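Local coordinates for uncharacterized protein (Bacteroides vulgatus, PDB 4Q88) that is of unknown function but belongs to glycoside hydrolase family 88 and is probably a carbohydrate-active hydrolase, at residues E15-I20 and A53-K58; M49-L54 and A346-A351; E125-Q130 and P162-K167; M155-K160 and L223-A228. All coordinates share one frame; numbering follows the deposited sequence. Where two conformers were deposited one is given.

Contact 1 (E15-I20 and A53-K58); sequences ELLEII and ALTGNK
Leu54 meets Leu17 and Ile20 where two helices of the alpha/alpha barrel expected of the six-hairpin clan come together: the last turn of helix 39-55 rests against helix 13-30. One methyl does most of the touching, for CD2 of Leu54 lies 3.7 Å from CD1 of Ile20 and 3.9 Å from CD2 of Leu17. Leucine suits the place because its branched apolar end can touch two side chains with one methyl; CG anti to the backbone N (chi1 -176°) points it at them, at about a right angle to Ile20 and more slantwise to Leu17. Ile20 is buried and also packs on Ala351 of helix 341-358, whereas Leu17 stays partly exposed. Beside Leu54, CG2 of Thr55 sits 4.2 Å from CD2 of Leu17, while its hydroxyl serves the backbone, bonding to Val51 O one turn back. A valine in place of Thr55 could keep the methyl contact but would probably leave Asn57 N without its acceptor, loosening the helix end. There Gly56, with positive phi, turns the chain. The N-H of Asn57 reaches OG1 of Thr55 at 3.2 Å, bent to 146° at the hydrogen, which closes an ST turn.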
# COMPACT_ATOMS: atom_id res chain seq x y z
N GLU A 15 4.90 -5.53 24.10
CA GLU A 15 5.10 -6.75 23.30
C GLU A 15 5.03 -6.41 21.81
O GLU A 15 5.78 -6.98 21.00
CB GLU A 15 4.03 -7.76 23.68
CG GLU A 15 4.01 -9.03 22.85
CD GLU A 15 2.75 -9.84 23.09
OE1 GLU A 15 1.98 -9.53 24.07
OE2 GLU A 15 2.53 -10.77 22.27
N LEU A 16 4.14 -5.52 21.42
CA LEU A 16 4.05 -5.16 19.97
C LEU A 16 5.28 -4.39 19.52
O LEU A 16 5.75 -4.59 18.42
CB LEU A 16 2.81 -4.33 19.67
CG LEU A 16 1.53 -5.09 19.99
CD1 LEU A 16 0.36 -4.17 19.75
CD2 LEU A 16 1.43 -6.37 19.19
N LEU A 17 5.81 -3.51 20.39
CA LEU A 17 6.99 -2.77 20.03
C LEU A 17 8.18 -3.69 19.87
O LEU A 17 9.01 -3.48 18.97
CB LEU A 17 7.28 -1.64 21.05
CG LEU A 17 6.27 -0.52 20.92
CD1 LEU A 17 6.31 0.39 22.16
CD2 LEU A 17 6.45 0.31 19.65
N GLU A 18 8.29 -4.71 20.73
CA GLU A 18 9.36 -5.70 20.55
C GLU A 18 9.32 -6.34 19.15
O GLU A 18 10.36 -6.54 18.50
CB GLU A 18 9.26 -6.80 21.63
CG GLU A 18 10.41 -7.78 21.56
CD GLU A 18 10.22 -8.87 20.50
OE1 GLU A 18 9.07 -9.34 20.30
OE2 GLU A 18 11.22 -9.29 19.88
N ILE A 19 8.12 -6.69 18.71
CA ILE A 19 7.90 -7.26 17.36
C ILE A 19 8.32 -6.27 16.28
O ILE A 19 9.10 -6.63 15.38
CB ILE A 19 6.44 -7.67 17.16
CG1 ILE A 19 6.14 -8.91 18.03
CG2 ILE A 19 6.17 -7.96 15.68
CD1 ILE A 19 4.68 -9.28 18.15
N ILE A 20 7.85 -5.03 16.41
CA ILE A 20 8.16 -3.99 15.43
C ILE A 20 9.66 -3.82 15.32
O ILE A 20 10.24 -3.83 14.22
CB ILE A 20 7.43 -2.69 15.79
CG1 ILE A 20 5.93 -2.87 15.53
CG2 ILE A 20 7.94 -1.53 14.98
CD1 ILE A 20 5.08 -1.73 16.04
N ALA A 53 7.08 7.40 12.70
CA ALA A 53 5.99 8.16 13.32
C ALA A 53 5.58 7.62 14.69
O ALA A 53 5.17 8.36 15.58
CB ALA A 53 4.76 8.18 12.39
N LEU A 54 5.59 6.30 14.83
CA LEU A 54 5.13 5.65 16.05
C LEU A 54 6.19 5.75 17.13
O LEU A 54 5.85 5.82 18.30
CB LEU A 54 4.86 4.17 15.82
CG LEU A 54 4.30 3.38 16.98
CD1 LEU A 54 2.86 3.75 17.25
CD2 LEU A 54 4.43 1.89 16.65
N THR A 55 7.45 5.75 16.73
CA THR A 55 8.55 5.54 17.69
C THR A 55 9.54 6.68 17.82
O THR A 55 10.30 6.75 18.80
CB THR A 55 9.39 4.28 17.34
OG1 THR A 55 10.14 4.49 16.13
CG2 THR A 55 8.53 3.01 17.27
N GLY A 56 9.63 7.54 16.83
CA GLY A 56 10.63 8.57 16.80
C GLY A 56 12.06 8.12 16.67
O GLY A 56 12.98 8.90 16.95
N ASN A 57 12.28 6.90 16.22
CA ASN A 57 13.60 6.31 16.24
C ASN A 57 14.49 6.99 15.20
O ASN A 57 14.23 6.93 14.01
CB ASN A 57 13.50 4.79 16.02
CG ASN A 57 14.85 4.09 16.09
OD1 ASN A 57 15.75 4.38 15.32
ND2 ASN A 57 14.98 3.15 17.02
N LYS A 58 15.58 7.64 15.65
CA LYS A 58 16.43 8.38 14.70
C LYS A 58 17.29 7.53 13.79
O LYS A 58 17.64 7.98 12.72
CB LYS A 58 17.30 9.43 15.42
CG LYS A 58 16.51 10.63 15.90
CD LYS A 58 17.38 11.52 16.80
CE LYS A 58 16.63 12.74 17.35
NZ LYS A 58 15.71 12.40 18.49

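Contact 2 (M49-L54 and A346-A351); sequences MEVCAL and AFLLAA
Glu50 and Leu349 bring the two helices to their nearest backbone approach, 6.3 Å between their CA atoms, with Val51 CA and Leu348 CA following at 7.1 Å. Segments 49-54 and 346-351 run in roughly the same direction, and no hydrogen bond passes between them, so the segments meet through side chains. CD2 of Leu349 is laid across the root of Glu50, 3.8 Å from its CB and 3.9 Å from its CG, the two side chains crossing at about a right angle. Glu50 thus offers its aliphatic part to the leucine. Its CG stands anti to the backbone N (chi1 -161°) and the chain then bends at chi2 (72°), which keeps OE1 near the same methyl, 4.0 Å from Leu349 CD2. The unbranched CB and CG of the glutamate let the neighbouring leucine methyl come close. The second pair is wholly apolar: CG2 of Val51 meets CD2 of Leu348 at 4.1 Å and rests equally near its CB, a short branched residue set obliquely against a longer one. All four residues are buried. Ile20 of helix 13-30 and Tyr60 of helix 58-70 also pack on Val51, while Tyr280 of helix 272-287 touches Leu349. Joining a helix near the start of the chain to the last one, the contact is consistent with the closure of an alpha/alpha barrel of the six-hairpin type.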
# COMPACT_ATOMS: atom_id res chain seq x y z
N MSE A 49 8.66 4.67 7.52
CA MSE A 49 8.22 5.99 7.95
C MSE A 49 7.07 5.88 8.97
O MSE A 49 6.92 6.73 9.91
CB MSE A 49 7.84 6.80 6.67
CG MSE A 49 8.97 7.17 5.71
SE MSE A 49 10.43 8.03 6.72
CE MSE A 49 9.56 9.52 7.58
N GLU A 50 6.22 4.87 8.80
CA GLU A 50 5.18 4.58 9.80
C GLU A 50 5.79 4.24 11.17
O GLU A 50 5.36 4.79 12.21
CB GLU A 50 4.28 3.45 9.33
CG GLU A 50 2.95 3.40 10.05
CD GLU A 50 2.02 4.53 9.64
OE1 GLU A 50 2.13 5.07 8.52
OE2 GLU A 50 1.13 4.91 10.45
N VAL A 51 6.81 3.40 11.17
CA VAL A 51 7.57 3.09 12.43
C VAL A 51 8.19 4.34 13.04
O VAL A 51 8.12 4.54 14.25
CB VAL A 51 8.64 2.02 12.22
CG1 VAL A 51 9.31 1.65 13.54
CG2 VAL A 51 8.00 0.78 11.63
N CYS A 52 8.75 5.20 12.19
CA CYS A 52 9.31 6.47 12.70
C CYS A 52 8.25 7.35 13.31
O CYS A 52 8.48 8.01 14.36
CB CYS A 52 10.04 7.24 11.64
SG CYS A 52 11.53 6.43 11.07
N ALA A 53 7.08 7.40 12.70
CA ALA A 53 5.99 8.16 13.32
C ALA A 53 5.58 7.62 14.69
O ALA A 53 5.17 8.36 15.58
CB ALA A 53 4.76 8.18 12.39
N LEU A 54 5.59 6.30 14.83
CA LEU A 54 5.13 5.65 16.05
C LEU A 54 6.19 5.75 17.13
O LEU A 54 5.85 5.82 18.30
CB LEU A 54 4.86 4.17 15.82
CG LEU A 54 4.30 3.38 16.98
CD1 LEU A 54 2.86 3.75 17.25
CD2 LEU A 54 4.43 1.89 16.65
N ALA A 346 4.26 -3.76 4.48
CA ALA A 346 2.85 -3.98 4.82
C ALA A 346 2.63 -4.49 6.24
O ALA A 346 1.77 -3.95 6.98
CB ALA A 346 2.21 -4.90 3.81
N PHE A 347 3.43 -5.48 6.66
CA PHE A 347 3.41 -5.97 8.03
C PHE A 347 3.64 -4.86 9.07
O PHE A 347 2.87 -4.72 10.00
CB PHE A 347 4.42 -7.09 8.21
CG PHE A 347 4.43 -7.69 9.60
CD1 PHE A 347 5.12 -7.08 10.63
CD2 PHE A 347 3.70 -8.83 9.88
CE1 PHE A 347 5.11 -7.63 11.93
CE2 PHE A 347 3.71 -9.39 11.15
CZ PHE A 347 4.39 -8.78 12.15
N LEU A 348 4.62 -4.02 8.82
CA LEU A 348 4.90 -2.88 9.72
C LEU A 348 3.76 -1.88 9.81
O LEU A 348 3.47 -1.36 10.90
CB LEU A 348 6.22 -2.19 9.37
CG LEU A 348 7.47 -3.03 9.52
CD1 LEU A 348 8.62 -2.32 8.83
CD2 LEU A 348 7.81 -3.28 10.96
N LEU A 349 3.07 -1.59 8.70
CA LEU A 349 1.90 -0.72 8.77
C LEU A 349 0.89 -1.33 9.74
O LEU A 349 0.39 -0.65 10.66
CB LEU A 349 1.25 -0.54 7.37
CG LEU A 349 2.03 0.15 6.24
CD1 LEU A 349 1.21 0.13 4.93
CD2 LEU A 349 2.36 1.57 6.63
N ALA A 350 0.60 -2.62 9.56
CA ALA A 350 -0.40 -3.30 10.40
C ALA A 350 0.03 -3.28 11.87
O ALA A 350 -0.77 -2.97 12.76
CB ALA A 350 -0.60 -4.75 9.96
N ALA A 351 1.30 -3.61 12.11
CA ALA A 351 1.84 -3.70 13.47
C ALA A 351 1.79 -2.32 14.16
O ALA A 351 1.35 -2.22 15.33
CB ALA A 351 3.26 -4.25 13.47

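Contact 3 (E125-Q130 and P162-K167); sequences EVMEYQ and PLYLEK
Tyr164 and Glu128 tie helix 117-132 to helix 163-179, two helices of what is probably an alpha/alpha barrel, through a hydrogen bond set beside an apolar contact. Tyr164 extends its ring toward helix 117-132, and its hydroxyl donates to OE2 of Glu128 at 2.7 Å. The oxygen is met on its anti side, with the donor 17° out of the carboxylate plane, and the carboxylate is turned steeply against the ring, their planes 69° apart. Glu128 reaches this far because its chain, with CG lying beside the backbone N (chi1 -64°), is extended beyond that atom. The same CG comes 3.3 Å from OH of Tyr164, so the hydroxyl rests against the glutamate's methylene as well. OE2 also forms a salt bridge with Arg124, which would favour a charged carboxylate. Next to this polar end, CB of Met127, a selenomethionine, abuts the ring edge 3.8 Å from CE1 of Tyr164. Tyrosine suits the place by joining a flat apolar body to a polar tip. A phenylalanine here could keep the edge contact with Met127 but would probably leave OE2 of Glu128 without its short hydroxyl bond, and the carboxylate less firmly fixed. Met155 and Thr159 of helix 144-159 pack on the same ring. A tyrosine lodged among three helices in this way is consistent with the helix-to-helix packing of a six-hairpin alpha/alpha barrel.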
# COMPACT_ATOMS: atom_id res chain seq x y z
N GLU A 125 8.21 18.31 -10.01
CA GLU A 125 8.41 18.36 -11.45
C GLU A 125 7.59 17.27 -12.15
O GLU A 125 6.86 17.53 -13.11
CB GLU A 125 9.88 18.14 -11.79
CG GLU A 125 10.08 18.06 -13.30
CD GLU A 125 11.45 17.60 -13.75
OE1 GLU A 125 12.29 17.09 -12.94
OE2 GLU A 125 11.67 17.74 -14.97
N VAL A 126 7.72 16.05 -11.64
CA VAL A 126 7.06 14.91 -12.28
C VAL A 126 5.54 14.99 -12.11
O VAL A 126 4.81 14.84 -13.10
CB VAL A 126 7.59 13.58 -11.71
CG1 VAL A 126 6.71 12.41 -12.20
CG2 VAL A 126 9.07 13.43 -12.08
N MSE A 127 5.04 15.22 -10.91
CA MSE A 127 3.57 15.13 -10.71
C MSE A 127 2.85 16.32 -11.31
O MSE A 127 1.77 16.17 -11.87
CB MSE A 127 3.20 15.03 -9.26
CG MSE A 127 3.75 13.83 -8.50
SE MSE A 127 3.57 12.12 -9.41
CE MSE A 127 1.64 11.93 -9.51
N GLU A 128 3.49 17.50 -11.24
CA GLU A 128 2.95 18.69 -11.89
C GLU A 128 2.94 18.59 -13.40
O GLU A 128 1.97 18.98 -14.03
CB GLU A 128 3.54 19.97 -11.30
CG GLU A 128 3.13 20.10 -9.85
CD GLU A 128 3.99 21.03 -8.99
OE1 GLU A 128 4.67 21.91 -9.53
OE2 GLU A 128 3.99 20.87 -7.74
N TYR A 129 3.95 17.98 -13.99
CA TYR A 129 3.92 17.74 -15.44
C TYR A 129 2.80 16.75 -15.76
O TYR A 129 2.00 16.97 -16.69
CB TYR A 129 5.26 17.20 -15.99
CG TYR A 129 5.13 16.79 -17.43
CD1 TYR A 129 4.90 17.75 -18.42
CD2 TYR A 129 5.20 15.48 -17.81
CE1 TYR A 129 4.76 17.38 -19.74
CE2 TYR A 129 5.06 15.10 -19.14
CZ TYR A 129 4.84 16.07 -20.08
OH TYR A 129 4.68 15.76 -21.40
N GLN A 130 2.78 15.63 -15.04
CA GLN A 130 1.73 14.62 -15.24
C GLN A 130 0.33 15.22 -15.23
O GLN A 130 -0.49 15.02 -16.13
CB GLN A 130 1.86 13.49 -14.17
CG GLN A 130 0.83 12.40 -14.37
CD GLN A 130 1.15 11.19 -13.53
OE1 GLN A 130 2.31 10.84 -13.38
NE2 GLN A 130 0.14 10.60 -12.92
N PRO A 162 -4.28 23.05 -5.25
CA PRO A 162 -5.53 22.28 -5.27
C PRO A 162 -5.66 21.27 -6.42
O PRO A 162 -6.46 20.33 -6.33
CB PRO A 162 -6.62 23.35 -5.31
CG PRO A 162 -5.96 24.60 -5.83
CD PRO A 162 -4.49 24.50 -5.54
N LEU A 163 -4.84 21.40 -7.45
CA LEU A 163 -4.92 20.49 -8.58
C LEU A 163 -4.57 19.06 -8.14
O LEU A 163 -5.08 18.10 -8.72
CB LEU A 163 -3.97 20.93 -9.70
CG LEU A 163 -4.12 20.23 -11.05
CD1 LEU A 163 -5.53 20.36 -11.58
CD2 LEU A 163 -3.11 20.73 -12.09
N TYR A 164 -3.68 18.90 -7.15
CA TYR A 164 -3.37 17.56 -6.63
C TYR A 164 -4.65 16.83 -6.21
O TYR A 164 -4.81 15.64 -6.44
CB TYR A 164 -2.39 17.63 -5.45
CG TYR A 164 -0.93 17.85 -5.89
CD1 TYR A 164 -0.21 16.82 -6.46
CD2 TYR A 164 -0.28 19.07 -5.64
CE1 TYR A 164 1.12 17.02 -6.83
CE2 TYR A 164 1.06 19.27 -6.02
CZ TYR A 164 1.73 18.25 -6.62
OH TYR A 164 3.05 18.42 -7.01
N LEU A 165 -5.54 17.55 -5.56
CA LEU A 165 -6.73 16.92 -5.00
C LEU A 165 -7.81 16.72 -6.04
O LEU A 165 -8.57 15.75 -5.92
CB LEU A 165 -7.25 17.67 -3.77
CG LEU A 165 -6.19 17.82 -2.64
CD1 LEU A 165 -6.82 18.57 -1.49
CD2 LEU A 165 -5.60 16.52 -2.17
N GLU A 166 -7.88 17.56 -7.07
CA GLU A 166 -8.79 17.34 -8.20
C GLU A 166 -8.29 16.17 -9.07
O GLU A 166 -9.06 15.29 -9.45
CB GLU A 166 -8.96 18.63 -9.03
CG GLU A 166 -9.69 18.48 -10.37
CD GLU A 166 -11.08 17.90 -10.29
OE1 GLU A 166 -11.81 18.27 -9.33
OE2 GLU A 166 -11.44 17.06 -11.17
N LYS A 167 -6.99 16.11 -9.34
CA LYS A 167 -6.47 15.01 -10.14
C LYS A 167 -6.48 13.68 -9.41
O LYS A 167 -6.59 12.60 -10.07
CB LYS A 167 -5.06 15.36 -10.66
CG LYS A 167 -5.07 16.41 -11.79
CD LYS A 167 -5.34 15.79 -13.16
CE LYS A 167 -5.64 16.82 -14.24
NZ LYS A 167 -6.04 16.19 -15.52

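Contact 4 (M155-K160 and L223-A228); sequences MYDITK and LKQLPA
Tyr156 and Pro227 make the closest approach between the end of helix 144-159 and the extended loop after helix 209-225: CE2 of the tyrosine lies 3.5 Å from CG of the proline, with CD2 somewhat farther. The phenol swings out toward the proline because its CG is anti to the backbone N (chi1 179°). Behind it the chain leaves the helix at Lys160 with positive phi, and CA of that lysine stands 3.7 Å above one face of the ring, toward its rim. The lysine side chain then doubles back, and its NZ meets O of Asp157 at 2.7 Å, in the carbonyl plane and on a lone pair; OD1 of Asp157 lies at long salt-bridge range of the same NZ. Met155 O accepts from both N and OG1 of Thr159, the hydroxyl coming from above the carbonyl plane, 42° out of it. Between the segments OD2 of Asp157 and NE2 of Gln225 remain 4.4 Å apart, too far for a bond. Asp157 pairs with Lys112 instead, and Gln225 with Lys154. Proline offers the tyrosine a compact apolar ring, and its lack of an N-H suits a place just past a helix end. The polar groups thus find their mates elsewhere: the ring-proline contact is the closest apolar touch, and Asp157 and Gln225 lie side by side without bonding to each other.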
# COMPACT_ATOMS: atom_id res chain seq x y z
N MSE A 155 1.56 15.73 -1.30
CA MSE A 155 2.08 16.88 -2.10
C MSE A 155 1.19 18.07 -1.90
O MSE A 155 1.69 19.21 -1.76
CB MSE A 155 2.28 16.60 -3.60
CG MSE A 155 3.31 15.47 -3.89
SE MSE A 155 5.08 15.86 -3.13
CE MSE A 155 5.35 17.54 -4.11
N TYR A 156 -0.13 17.85 -1.84
CA TYR A 156 -1.07 18.92 -1.44
C TYR A 156 -0.70 19.48 -0.08
O TYR A 156 -0.70 20.72 0.12
CB TYR A 156 -2.54 18.46 -1.44
CG TYR A 156 -3.43 19.57 -1.00
CD1 TYR A 156 -3.83 20.55 -1.91
CD2 TYR A 156 -3.76 19.76 0.35
CE1 TYR A 156 -4.56 21.66 -1.52
CE2 TYR A 156 -4.52 20.88 0.76
CZ TYR A 156 -4.92 21.82 -0.19
OH TYR A 156 -5.66 22.92 0.16
N ASP A 157 -0.45 18.61 0.90
CA ASP A 157 -0.12 19.10 2.25
C ASP A 157 1.04 20.10 2.22
O ASP A 157 1.02 21.16 2.93
CB ASP A 157 0.27 17.91 3.13
CG ASP A 157 0.64 18.33 4.51
OD1 ASP A 157 -0.19 19.00 5.15
OD2 ASP A 157 1.73 17.99 4.95
N ILE A 158 2.03 19.82 1.39
CA ILE A 158 3.20 20.74 1.21
C ILE A 158 2.88 21.99 0.38
O ILE A 158 3.13 23.11 0.85
CB ILE A 158 4.38 20.01 0.61
CG1 ILE A 158 4.85 18.92 1.59
CG2 ILE A 158 5.55 20.98 0.30
CD1 ILE A 158 5.73 17.87 0.95
N THR A 159 2.34 21.80 -0.81
CA THR A 159 2.19 22.89 -1.76
C THR A 159 0.95 23.73 -1.63
O THR A 159 0.92 24.89 -2.12
CB THR A 159 2.18 22.34 -3.20
OG1 THR A 159 1.06 21.49 -3.37
CG2 THR A 159 3.49 21.59 -3.53
N LYS A 160 -0.08 23.15 -1.02
CA LYS A 160 -1.45 23.62 -1.08
C LYS A 160 -1.96 23.90 -2.47
O LYS A 160 -2.85 24.71 -2.65
CB LYS A 160 -1.65 24.86 -0.18
CG LYS A 160 -1.04 24.73 1.19
CD LYS A 160 -1.68 23.64 2.03
CE LYS A 160 -1.39 23.86 3.50
NZ LYS A 160 -0.78 22.73 4.22
N LEU A 223 -7.35 9.29 3.44
CA LEU A 223 -8.19 9.88 4.46
C LEU A 223 -7.38 10.40 5.67
O LEU A 223 -7.77 11.39 6.31
CB LEU A 223 -9.29 8.89 4.89
CG LEU A 223 -10.33 8.67 3.79
CD1 LEU A 223 -11.16 7.45 4.08
CD2 LEU A 223 -11.20 9.93 3.60
N LYS A 224 -6.22 9.82 5.93
CA LYS A 224 -5.38 10.29 7.01
C LYS A 224 -4.88 11.74 6.80
O LYS A 224 -4.79 12.53 7.77
CB LYS A 224 -4.25 9.31 7.06
CG LYS A 224 -3.19 9.44 8.11
CD LYS A 224 -2.36 8.15 7.95
CE LYS A 224 -1.07 8.22 8.69
NZ LYS A 224 -1.35 8.64 10.05
N GLN A 225 -4.58 12.12 5.55
CA GLN A 225 -4.06 13.44 5.25
C GLN A 225 -4.90 14.37 4.37
O GLN A 225 -4.55 15.54 4.21
CB GLN A 225 -2.64 13.31 4.68
CG GLN A 225 -1.64 12.84 5.73
CD GLN A 225 -0.24 12.75 5.17
OE1 GLN A 225 0.09 11.79 4.45
NE2 GLN A 225 0.56 13.76 5.45
N LEU A 226 -5.98 13.88 3.80
CA LEU A 226 -6.83 14.73 2.97
C LEU A 226 -7.46 15.82 3.86
O LEU A 226 -7.93 15.53 4.96
CB LEU A 226 -7.94 13.93 2.31
CG LEU A 226 -8.86 14.60 1.31
CD1 LEU A 226 -8.14 14.85 0.00
CD2 LEU A 226 -10.14 13.78 1.06
N PRO A 227 -7.50 17.06 3.38
CA PRO A 227 -8.21 18.03 4.25
C PRO A 227 -9.66 17.65 4.55
O PRO A 227 -10.40 17.17 3.67
CB PRO A 227 -8.22 19.32 3.42
CG PRO A 227 -7.11 19.18 2.46
CD PRO A 227 -6.98 17.69 2.15
N ALA A 228 -10.12 17.97 5.75
CA ALA A 228 -11.49 17.66 6.16
C ALA A 228 -12.57 18.21 5.23
O ALA A 228 -13.68 17.65 5.13
CB ALA A 228 -11.71 18.17 7.58

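How the contacts relate
Contacts 1 and 2 form one continuous cluster, sharing Ala53 and Leu54 on helix 39-55, with centres about 8 Å apart. Ile19 adds to the join, its CG2 lying 3.9 Å from CE1 of Phe347. Contacts 3 and 4 are a second linked pair, with centres about 13 Å apart: helix 144-159, which carries segment 155-160, also packs on the Tyr164 ring and on Leu165 of contact 3, whose CD1 reaches CG of Tyr156 at 3.6 Å. The clusters are separate, the centres of contacts 1 and 3 being about 34 Å apart, although nearest atoms of contacts 2 and 4 come within about 4 Å without touching. Contact 2 joins the chain's two end regions, and contacts 3 and 4 form along the chain between them. No catalytic site is established here.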